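Local coordinates for group 1 truncated hemoglobin GlbN (Synechocystis sp., PDB 1S69), which binds one heme per subunit and forms a very stable complex with oxygen, as a hexacoordinate globin of the truncated group 1 family, at residues His70-Leu73 with Val74-Gly78. Residues are numbered along the deposited sequence; the frame is centred on the assembly and turned at random.
Sequences HKEL and VENHG. With HEM (protoporphyrin IX containing Fe), chain D.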
ATOM      1  N   HIS A  70       2.889  -2.158  11.844  1.00 20.39           N
ATOM      2  CA  HIS A  70       2.427  -0.769  12.050  1.00 19.08           C
ATOM      3  C   HIS A  70       2.271  -0.416  13.506  1.00 19.23           C
ATOM      4  O   HIS A  70       1.942   0.687  13.802  1.00 19.44           O
ATOM      5  CB  HIS A  70       1.157  -0.473  11.264  1.00 18.94           C
ATOM      6  CG  HIS A  70       1.345  -0.644   9.786  1.00 18.88           C
ATOM      7  ND1 HIS A  70       1.108  -1.839   9.139  1.00 20.75           N
ATOM      8  CD2 HIS A  70       1.849   0.195   8.850  1.00 19.43           C
ATOM      9  CE1 HIS A  70       1.362  -1.706   7.844  1.00 18.77           C
ATOM     10  NE2 HIS A  70       1.879  -0.512   7.659  1.00 20.01           N
ATOM     11  N   LYS A  71       2.547  -1.387  14.391  1.00 19.69           N
ATOM     12  CA  LYS A  71       2.305  -1.249  15.831  1.00 20.96           C
ATOM     13  C   LYS A  71       2.962   0.012  16.447  1.00 20.81           C
ATOM     14  O   LYS A  71       2.308   0.774  17.152  1.00 19.60           O
ATOM     15  CB  LYS A  71       2.859  -2.500  16.573  1.00 21.36           C
ATOM     16  CG  LYS A  71       2.730  -2.374  18.098  1.00 24.08           C
ATOM     17  CD  LYS A  71       3.406  -3.560  18.735  1.00 31.15           C
ATOM     18  CE  LYS A  71       2.600  -3.984  19.931  1.00 37.96           C
ATOM     19  NZ  LYS A  71       3.384  -3.771  21.125  1.00 42.31           N
ATOM     20  N   GLU A  72       4.264   0.196  16.156  1.00 21.21           N
ATOM     21  CA  GLU A  72       5.024   1.288  16.732  1.00 21.64           C
ATOM     22  C   GLU A  72       4.495   2.637  16.253  1.00 20.19           C
ATOM     23  O   GLU A  72       4.504   3.640  17.026  1.00 18.87           O
ATOM     24  CB  GLU A  72       6.510   1.074  16.438  1.00 22.63           C
ATOM     25  CG  GLU A  72       7.464   1.967  17.203  1.00 26.26           C
ATOM     26  CD  GLU A  72       7.653   3.362  16.595  1.00 28.72           C
ATOM     27  OE1 GLU A  72       7.374   3.594  15.366  1.00 29.43           O
ATOM     28  OE2 GLU A  72       8.076   4.262  17.379  1.00 27.88           O
ATOM     29  N   LEU A  73       3.960   2.663  15.027  1.00 20.02           N
ATOM     30  CA  LEU A  73       3.343   3.899  14.466  1.00 20.26           C
ATOM     31  C   LEU A  73       2.055   4.264  15.227  1.00 20.63           C
ATOM     32  O   LEU A  73       1.814   5.408  15.545  1.00 19.77           O
ATOM     33  CB  LEU A  73       3.005   3.726  12.999  1.00 21.11           C
ATOM     34  CG  LEU A  73       4.097   3.161  12.071  1.00 23.70           C
ATOM     35  CD1 LEU A  73       3.429   3.048  10.653  1.00 22.21           C
ATOM     36  CD2 LEU A  73       5.337   4.108  12.067  1.00 21.07           C
ATOM     37  N   VAL A  74       1.231   3.255  15.477  1.00 20.27           N
ATOM     38  CA  VAL A  74      -0.048   3.453  16.239  1.00 20.39           C
ATOM     39  C   VAL A  74       0.251   3.897  17.693  1.00 20.01           C
ATOM     40  O   VAL A  74      -0.372   4.805  18.230  1.00 20.16           O
ATOM     41  CB  VAL A  74      -0.872   2.109  16.244  1.00 19.86           C
ATOM     42  CG1 VAL A  74      -2.062   2.181  17.209  1.00 22.15           C
ATOM     43  CG2 VAL A  74      -1.335   1.715  14.841  1.00 16.99           C
ATOM     44  N   GLU A  75       1.136   3.189  18.336  1.00 20.34           N
ATOM     45  CA  GLU A  75       1.432   3.355  19.761  1.00 22.13           C
ATOM     46  C   GLU A  75       2.229   4.596  20.061  1.00 22.10           C
ATOM     47  O   GLU A  75       1.956   5.235  21.060  1.00 20.83           O
ATOM     48  CB  GLU A  75       2.199   2.136  20.309  1.00 22.44           C
ATOM     49  CG  GLU A  75       1.319   0.915  20.330  1.00 28.68           C
ATOM     50  CD  GLU A  75       1.935  -0.290  21.015  1.00 34.09           C
ATOM     51  OE1 GLU A  75       3.153  -0.336  21.350  1.00 35.90           O
ATOM     52  OE2 GLU A  75       1.161  -1.233  21.151  1.00 39.78           O
ATOM     53  N   ASN A  76       3.175   4.970  19.178  1.00 21.46           N
ATOM     54  CA  ASN A  76       4.058   6.120  19.476  1.00 21.55           C
ATOM     55  C   ASN A  76       3.835   7.367  18.648  1.00 20.26           C
ATOM     56  O   ASN A  76       4.285   8.413  19.063  1.00 20.17           O
ATOM     57  CB  ASN A  76       5.531   5.689  19.449  1.00 21.70           C
ATOM     58  CG  ASN A  76       5.794   4.542  20.395  1.00 24.88           C
ATOM     59  OD1 ASN A  76       5.108   4.398  21.420  1.00 25.20           O
ATOM     60  ND2 ASN A  76       6.726   3.688  20.044  1.00 26.26           N
ATOM     61  N   HIS A  77       3.133   7.260  17.499  1.00 19.83           N
ATOM     62  CA  HIS A  77       3.118   8.364  16.492  1.00 20.12           C
ATOM     63  C   HIS A  77       1.749   8.725  16.039  1.00 20.69           C
ATOM     64  O   HIS A  77       1.590   9.399  15.016  1.00 21.89           O
ATOM     65  CB  HIS A  77       4.071   8.085  15.299  1.00 18.51           C
ATOM     66  CG  HIS A  77       5.468   7.724  15.757  1.00 21.17           C
ATOM     67  ND1 HIS A  77       6.380   8.648  16.244  1.00 17.99           N
ATOM     68  CD2 HIS A  77       6.043   6.519  15.940  1.00 18.53           C
ATOM     69  CE1 HIS A  77       7.464   8.022  16.658  1.00 19.02           C
ATOM     70  NE2 HIS A  77       7.281   6.731  16.482  1.00 18.26           N
ATOM     71  N   GLY A  78       0.734   8.237  16.758  1.00 20.28           N
ATOM     72  CA  GLY A  78      -0.627   8.683  16.494  1.00 20.01           C
ATOM     73  C   GLY A  78      -1.244   8.175  15.189  1.00 21.28           C
ATOM     74  O   GLY A  78      -2.226   8.757  14.674  1.00 19.63           O
TER
HETATM   75  CHA HEM D 125       5.510  -0.822   6.663  1.00 21.43           C
HETATM   76  CHB HEM D 125       1.863  -2.384   3.807  1.00 20.52           C
HETATM   77  CHC HEM D 125      -0.958   1.154   5.553  1.00 21.01           C
HETATM   78  CHD HEM D 125       3.104   3.363   7.093  1.00 21.22           C
HETATM   79  C1A HEM D 125       4.729  -1.585   5.784  1.00 22.85           C
HETATM   80  C2A HEM D 125       5.154  -2.807   5.127  1.00 19.14           C
HETATM   81  C3A HEM D 125       4.178  -3.214   4.322  1.00 18.76           C
HETATM   82  C4A HEM D 125       3.089  -2.289   4.430  1.00 20.03           C
HETATM   83  CMA HEM D 125       4.229  -4.464   3.398  1.00 18.95           C
HETATM   84  CAA HEM D 125       6.551  -3.436   5.348  1.00 23.85           C
HETATM   85  CBA HEM D 125       6.283  -4.618   6.297  1.00 27.05           C
HETATM   86  CGA HEM D 125       7.429  -5.593   6.536  1.00 30.61           C
HETATM   87  O1A HEM D 125       8.261  -5.169   7.329  1.00 25.77           O
HETATM   88  O2A HEM D 125       7.507  -6.769   5.998  1.00 29.32           O
HETATM   89  C1B HEM D 125       0.784  -1.573   4.090  1.00 20.82           C
HETATM   90  C2B HEM D 125      -0.498  -1.755   3.503  1.00 18.68           C
HETATM   91  C3B HEM D 125      -1.322  -0.791   4.003  1.00 20.62           C
HETATM   92  C4B HEM D 125      -0.514   0.034   4.885  1.00 17.55           C
HETATM   93  CMB HEM D 125      -0.834  -2.916   2.503  1.00 18.78           C
HETATM   94  CAB HEM D 125      -2.833  -0.425   3.702  1.00 23.31           C
HETATM   95  CBB HEM D 125      -3.405  -0.361   2.457  1.00 19.72           C
HETATM   96  C1C HEM D 125      -0.079   2.079   6.131  1.00 19.66           C
HETATM   97  C2C HEM D 125      -0.463   3.384   6.610  1.00 17.63           C
HETATM   98  C3C HEM D 125       0.686   3.986   6.991  1.00 20.29           C
HETATM   99  C4C HEM D 125       1.798   3.098   6.773  1.00 20.21           C
HETATM  100  CMC HEM D 125      -1.962   3.874   6.630  1.00 18.81           C
HETATM  101  CAC HEM D 125       0.959   5.390   7.564  1.00 22.27           C
HETATM  102  CBC HEM D 125       0.438   6.442   6.949  1.00 20.80           C
HETATM  103  C1D HEM D 125       4.111   2.448   7.139  1.00 22.23           C
HETATM  104  C2D HEM D 125       5.409   2.691   7.673  1.00 22.32           C
HETATM  105  C3D HEM D 125       6.110   1.379   7.553  1.00 24.15           C
HETATM  106  C4D HEM D 125       5.201   0.463   6.978  1.00 21.07           C
HETATM  107  CMD HEM D 125       5.986   3.986   8.247  1.00 22.31           C
HETATM  108  CAD HEM D 125       7.536   1.047   7.943  1.00 25.65           C
HETATM  109  CBD HEM D 125       7.342   0.782   9.438  1.00 29.40           C
HETATM  110  CGD HEM D 125       8.656   0.904  10.143  1.00 36.42           C
HETATM  111  O1D HEM D 125       9.389  -0.073  10.165  1.00 35.69           O
HETATM  112  O2D HEM D 125       8.977   1.963  10.697  1.00 43.42           O
HETATM  113  NA  HEM D 125       3.484  -1.296   5.298  1.00 19.71           N
HETATM  114  NB  HEM D 125       0.771  -0.449   4.927  1.00 21.19           N
HETATM  115  NC  HEM D 125       1.289   1.953   6.254  1.00 17.65           N
HETATM  116  ND  HEM D 125       4.003   1.109   6.760  1.00 21.09           N
HETATM  117 FE   HEM D 125       2.409   0.333   5.819  1.00 21.44          FE
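E72 reaches forward along its own helix, 66-77, to meet both N76 and H77 with one carboxylate oxygen. CB starts out away from the following turn, and CG, anti to the backbone N (chi1 -168°), lies 3.4 Å from N76 ND2. A bend at chi2 then brings the carboxylate back over that turn. Its carbon CD lies in the ring plane of H77, at the edge. OE1 sits 3.3 Å from H77 CD2, while OE2 does the gripping. It accepts from H77 NE2 at 2.7 Å on its syn side, with the oxygen close to the plane of the imidazole. The second donor, N76 ND2, comes from above the carboxylate plane at 3.0 Å, and its N-H points almost straight at OE2 (171°). Both donors reach the oxygen from the same face, and the CB of N76 also rests on one face of the H77 ring, toward its rim.

On another side of the helix K71 and E75, also one turn apart, pair more loosely: NZ is 3.4 Å from E75 OE2 and bonds weakly to both oxygens in a salt bridge. Beneath these exposed groups, backbone bonds from V74 N to H70 O and from E75 N to K71 O link the two turns just past a kink at E72 and L73, and G78 is the first residue to depart from helical backbone angles, with positive phi.

The buried side of the same turns belongs to the heme. H70, the proximal ligand, binds the iron through NE2 at 2.1 Å and gives its ND1 hydrogen to M66 O, while L73 packs CD1 against the porphyrin, 3.6 Å from CHD. Two N-H groups on OE2 should stabilise the negative charge of E72, and the nearby carboxylate may in turn favour the protonated form of H77.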